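Side-chain contacts in acetolactate synthase, small subunit (Thermotoga maritima, PDB 2FGC), which probably serves as the regulatory partner of a larger catalytic subunit, and is built of an ACT domain followed by a second alpha-beta domain: residues Ala51-Asn56 with Ile84-Lys89; Ala148-Thr153 with Glu160-Leu165. All blocks are in the same frame, centred on the assembly; numbering follows the deposited sequence.

Interaction 1. Residues Ala51-Asn56 with Ile84-Lys89; sequences ARRGFN and IEQIEK
In the ACT domain, the turn that leads out of helix 42-51 packs against helix 83-91 through Phe-55 and Ile-87. The turn is a Schellman motif. Gly-54, at positive phi, is its C-prime residue; Phe-55 N pairs with Phe-50 O and Gly-54 N with Ala-51 O (3.3 Å). Phe-55 follows at once and turns its side chain toward the helix. Ile-87 CG1 sits over the centre of one ring face in a CH-pi contact, 3.8 Å from the ring centroid of Phe-55 and 13° off the ring normal. The first torsion of Ile-87 (chi1 -82°) sets CG1 beside its own backbone N, and the methylene, not the CD1 methyl, does the touching. The far end of the ring also nears the helix backbone: Phe-55 CZ lies 4.0 Å from Gln-86 C. The side chains of Gln-86 and Phe-55 cross at about a right angle, with Gln-86 CB 4.1 Å from Phe-55 CE1. Gln-86 OE1 is the atom nearest Arg-53, but it stays 4.1 Å from Arg-53 NE, too far for a hydrogen bond. Phe-50 meets the Phe-55 ring edge-to-face, and Gln-90 of helix 83-91 touches both Arg-53 and Phe-55. Ile-87 also packs on Val-77 of strand 70-79, so the contact ties the loop between helix 42-51 and strand 56-64 to helix 83-91, beside the sheet.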
# COMPACT_ATOMS: atom_id res chain seq x y z
N ALA A 51 9.95 -5.98 16.01
CA ALA A 51 11.28 -6.54 15.83
C ALA A 51 11.80 -7.17 17.13
O ALA A 51 12.20 -8.35 17.12
CB ALA A 51 12.23 -5.48 15.30
N ARG A 52 11.76 -6.42 18.24
CA ARG A 52 12.21 -6.92 19.56
C ARG A 52 11.11 -7.71 20.30
O ARG A 52 10.96 -7.58 21.53
CB ARG A 52 12.76 -5.77 20.44
N ARG A 53 10.36 -8.50 19.53
CA ARG A 53 9.41 -9.49 20.03
C ARG A 53 9.44 -10.80 19.19
O ARG A 53 8.77 -11.79 19.52
CB ARG A 53 8.00 -8.91 20.10
CG ARG A 53 7.08 -9.58 21.09
CD ARG A 53 7.53 -9.26 22.50
NE ARG A 53 7.07 -10.24 23.48
CZ ARG A 53 7.87 -11.06 24.17
NH1 ARG A 53 9.19 -11.04 23.99
NH2 ARG A 53 7.35 -11.90 25.04
N GLY A 54 10.24 -10.78 18.12
CA GLY A 54 10.40 -11.95 17.25
C GLY A 54 9.16 -12.24 16.42
O GLY A 54 8.72 -13.39 16.34
N PHE A 55 8.60 -11.19 15.80
CA PHE A 55 7.43 -11.31 14.91
C PHE A 55 7.81 -11.34 13.43
O PHE A 55 8.47 -10.43 12.92
CB PHE A 55 6.44 -10.17 15.17
CG PHE A 55 5.69 -10.30 16.47
CD1 PHE A 55 5.19 -11.53 16.89
CD2 PHE A 55 5.46 -9.18 17.27
CE1 PHE A 55 4.49 -11.65 18.09
CE2 PHE A 55 4.74 -9.28 18.46
CZ PHE A 55 4.27 -10.52 18.87
N ASN A 56 7.38 -12.39 12.74
CA ASN A 56 7.73 -12.55 11.35
C ASN A 56 6.72 -11.84 10.40
O ASN A 56 5.86 -12.48 9.78
CB ASN A 56 7.86 -14.03 11.04
CG ASN A 56 8.80 -14.31 9.89
OD1 ASN A 56 8.47 -14.09 8.72
ND2 ASN A 56 9.97 -14.83 10.21
N ILE A 84 -1.83 -14.32 16.98
CA ILE A 84 -2.75 -13.17 17.10
C ILE A 84 -2.86 -12.64 18.55
O ILE A 84 -2.72 -11.45 18.77
CB ILE A 84 -4.14 -13.41 16.45
N GLU A 85 -3.05 -13.53 19.52
CA GLU A 85 -3.06 -13.12 20.93
C GLU A 85 -1.81 -12.34 21.26
O GLU A 85 -1.88 -11.25 21.81
CB GLU A 85 -3.15 -14.34 21.87
CG GLU A 85 -4.57 -14.89 22.10
CD GLU A 85 -5.34 -15.14 20.80
OE1 GLU A 85 -6.57 -14.87 20.80
OE2 GLU A 85 -4.74 -15.58 19.79
N GLN A 86 -0.66 -12.91 20.90
CA GLN A 86 0.62 -12.32 21.21
C GLN A 86 0.74 -10.91 20.70
O GLN A 86 1.05 -10.00 21.45
CB GLN A 86 1.73 -13.18 20.63
CG GLN A 86 2.28 -14.16 21.61
CD GLN A 86 3.26 -13.51 22.59
OE1 GLN A 86 4.38 -13.13 22.21
NE2 GLN A 86 2.84 -13.40 23.85
N ILE A 87 0.47 -10.72 19.42
CA ILE A 87 0.54 -9.43 18.79
C ILE A 87 -0.39 -8.43 19.46
O ILE A 87 0.01 -7.31 19.73
CB ILE A 87 0.17 -9.57 17.33
CG1 ILE A 87 1.38 -10.05 16.57
CG2 ILE A 87 -0.34 -8.27 16.76
CD1 ILE A 87 1.13 -10.20 15.11
N GLU A 88 -1.62 -8.86 19.71
CA GLU A 88 -2.60 -8.10 20.48
C GLU A 88 -2.00 -7.65 21.81
O GLU A 88 -1.81 -6.46 22.01
CB GLU A 88 -3.85 -8.95 20.71
CG GLU A 88 -5.11 -8.19 21.14
CD GLU A 88 -6.36 -8.68 20.38
OE1 GLU A 88 -6.35 -9.85 19.92
OE2 GLU A 88 -7.34 -7.91 20.23
N LYS A 89 -1.67 -8.59 22.69
CA LYS A 89 -1.07 -8.27 23.98
C LYS A 89 0.05 -7.23 23.89
O LYS A 89 0.02 -6.24 24.60
CB LYS A 89 -0.57 -9.55 24.65
CG LYS A 89 0.04 -9.34 26.02
CD LYS A 89 0.68 -10.63 26.55

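Interaction 2. Residues Ala148-Thr153 with Glu160-Leu165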
# COMPACT_ATOMS: atom_id res chain seq x y z
N ALA A 148 5.16 0.60 -21.24
CA ALA A 148 4.00 1.09 -20.53
C ALA A 148 4.25 1.04 -19.05
O ALA A 148 5.21 0.43 -18.59
CB ALA A 148 2.78 0.25 -20.86
N ILE A 149 3.40 1.72 -18.30
CA ILE A 149 3.25 1.44 -16.90
C ILE A 149 1.81 0.94 -16.71
O ILE A 149 0.84 1.54 -17.20
CB ILE A 149 3.62 2.65 -15.97
CG1 ILE A 149 5.14 2.98 -16.11
CG2 ILE A 149 3.18 2.38 -14.54
CD1 ILE A 149 5.57 4.40 -15.56
N ILE A 150 1.71 -0.19 -16.04
CA ILE A 150 0.47 -0.83 -15.81
C ILE A 150 0.16 -0.72 -14.32
O ILE A 150 1.05 -0.88 -13.46
CB ILE A 150 0.57 -2.27 -16.26
CG1 ILE A 150 0.82 -2.33 -17.78
CG2 ILE A 150 -0.68 -3.04 -15.86
CD1 ILE A 150 1.52 -3.62 -18.20
N GLU A 151 -1.09 -0.36 -14.05
CA GLU A 151 -1.68 -0.48 -12.73
C GLU A 151 -2.54 -1.76 -12.59
O GLU A 151 -3.46 -2.01 -13.37
CB GLU A 151 -2.54 0.74 -12.49
CG GLU A 151 -3.09 0.85 -11.10
CD GLU A 151 -4.46 1.51 -11.09
OE1 GLU A 151 -4.53 2.76 -11.33
OE2 GLU A 151 -5.46 0.77 -10.88
N ILE A 152 -2.27 -2.55 -11.57
CA ILE A 152 -3.03 -3.77 -11.33
C ILE A 152 -3.42 -3.92 -9.83
O ILE A 152 -2.56 -3.74 -8.93
CB ILE A 152 -2.30 -4.99 -11.96
CG1 ILE A 152 -3.23 -6.12 -12.37
CG2 ILE A 152 -1.14 -5.47 -11.19
CD1 ILE A 152 -3.22 -6.22 -13.94
N THR A 153 -4.72 -4.17 -9.57
CA THR A 153 -5.27 -4.37 -8.22
C THR A 153 -5.92 -5.76 -8.10
O THR A 153 -6.50 -6.20 -9.06
CB THR A 153 -6.33 -3.26 -7.88
OG1 THR A 153 -5.79 -1.95 -8.15
CG2 THR A 153 -6.65 -3.28 -6.42
N GLU A 160 0.30 -11.59 -8.56
CA GLU A 160 1.50 -12.34 -8.83
C GLU A 160 1.43 -13.14 -10.11
O GLU A 160 2.37 -13.16 -10.91
CB GLU A 160 1.87 -13.21 -7.63
CG GLU A 160 2.84 -12.47 -6.74
CD GLU A 160 2.83 -12.96 -5.30
OE1 GLU A 160 2.31 -14.08 -5.05
OE2 GLU A 160 3.36 -12.22 -4.42
N ALA A 161 0.29 -13.78 -10.32
CA ALA A 161 0.05 -14.49 -11.58
C ALA A 161 0.27 -13.52 -12.75
O ALA A 161 0.88 -13.87 -13.77
CB ALA A 161 -1.34 -15.08 -11.60
N PHE A 162 -0.20 -12.30 -12.61
CA PHE A 162 -0.03 -11.31 -13.67
C PHE A 162 1.47 -10.97 -13.93
O PHE A 162 1.96 -11.08 -15.07
CB PHE A 162 -0.82 -10.02 -13.35
CG PHE A 162 -0.60 -8.96 -14.38
CD1 PHE A 162 -1.29 -9.00 -15.59
CD2 PHE A 162 0.35 -7.99 -14.20
CE1 PHE A 162 -1.09 -8.03 -16.60
CE2 PHE A 162 0.59 -7.01 -15.23
CZ PHE A 162 -0.16 -7.05 -16.43
N ILE A 163 2.18 -10.58 -12.87
CA ILE A 163 3.61 -10.35 -12.89
C ILE A 163 4.42 -11.48 -13.47
O ILE A 163 5.35 -11.25 -14.24
CB ILE A 163 4.10 -10.00 -11.48
CG1 ILE A 163 3.70 -8.55 -11.17
CG2 ILE A 163 5.64 -10.23 -11.32
CD1 ILE A 163 3.70 -8.19 -9.59
N ASN A 164 4.08 -12.70 -13.12
CA ASN A 164 4.79 -13.84 -13.67
C ASN A 164 4.55 -14.11 -15.13
O ASN A 164 5.38 -14.74 -15.81
CB ASN A 164 4.53 -15.08 -12.83
CG ASN A 164 5.15 -14.96 -11.43
OD1 ASN A 164 6.23 -14.35 -11.25
ND2 ASN A 164 4.47 -15.51 -10.45
N LEU A 165 3.42 -13.63 -15.65
CA LEU A 165 3.11 -13.84 -17.05
C LEU A 165 3.83 -12.87 -17.99
O LEU A 165 3.83 -13.04 -19.24
CB LEU A 165 1.61 -13.78 -17.26
CG LEU A 165 0.88 -15.04 -16.82
CD1 LEU A 165 -0.61 -14.79 -16.88
CD2 LEU A 165 1.23 -16.22 -17.70
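Strand 147-154 and helix 156-165 follow each other in the chain, and the helix folds back over the strand, on the sheet of a beta-alpha-beta-beta-alpha-beta (ferredoxin-like) domain. Their backbones come nearest at Ile-152 and Phe-162, whose CA atoms are 8.4 Å apart. That gap is filled by side chains. Ile-150 and Ile-152, two apart on the strand, both point toward the helix, and Phe-162 points back at them. Phe-162 holds CG anti to its backbone N (chi1 177°), which carries the ring out to the strand. Ile-152 CD1 stands over the centre of one ring face, 3.7 Å from the centroid of the Phe-162 ring and only 8° off its normal. This is a CH-pi contact. Ile-152 CG2 comes less close, 4.2 Å from Phe-162 CD2. Ile-150 adds its CG2 methyl, 4.1 Å from Phe-162 CZ at the far end of the ring. Phe-136 meets the Phe-162 ring edge-to-face, and Leu-132 and Val-133 of helix 126-135 also pack on it. All three touching residues are buried and apolar. The contact therefore rests on hydrophobic burial and the CH-pi interaction, with no polar atom of these side chains to satisfy.

Overall arrangement
The two contacts come in series along the chain: interaction 1 closes before interaction 2 opens. Their centres are 32 Å apart, on opposite sides of the chain's centre, and their nearest atoms are about 14 Å apart. They share no helix, strand or sheet. Interaction 1 lies in the ACT domain, beside the sheet of strands 56-64, 70-79, 28-37 and 97-102. Interaction 2 belongs to the other sheet, of strands 139-143, 147-154, 110-121 and 171-183. Both domains run beta-alpha-beta-beta-alpha-beta with strand order 2-3-1-4, so the chain is two similar units in tandem. Interaction 1 ties a loop to a helix and interaction 2 a helix to a strand, each within its own domain.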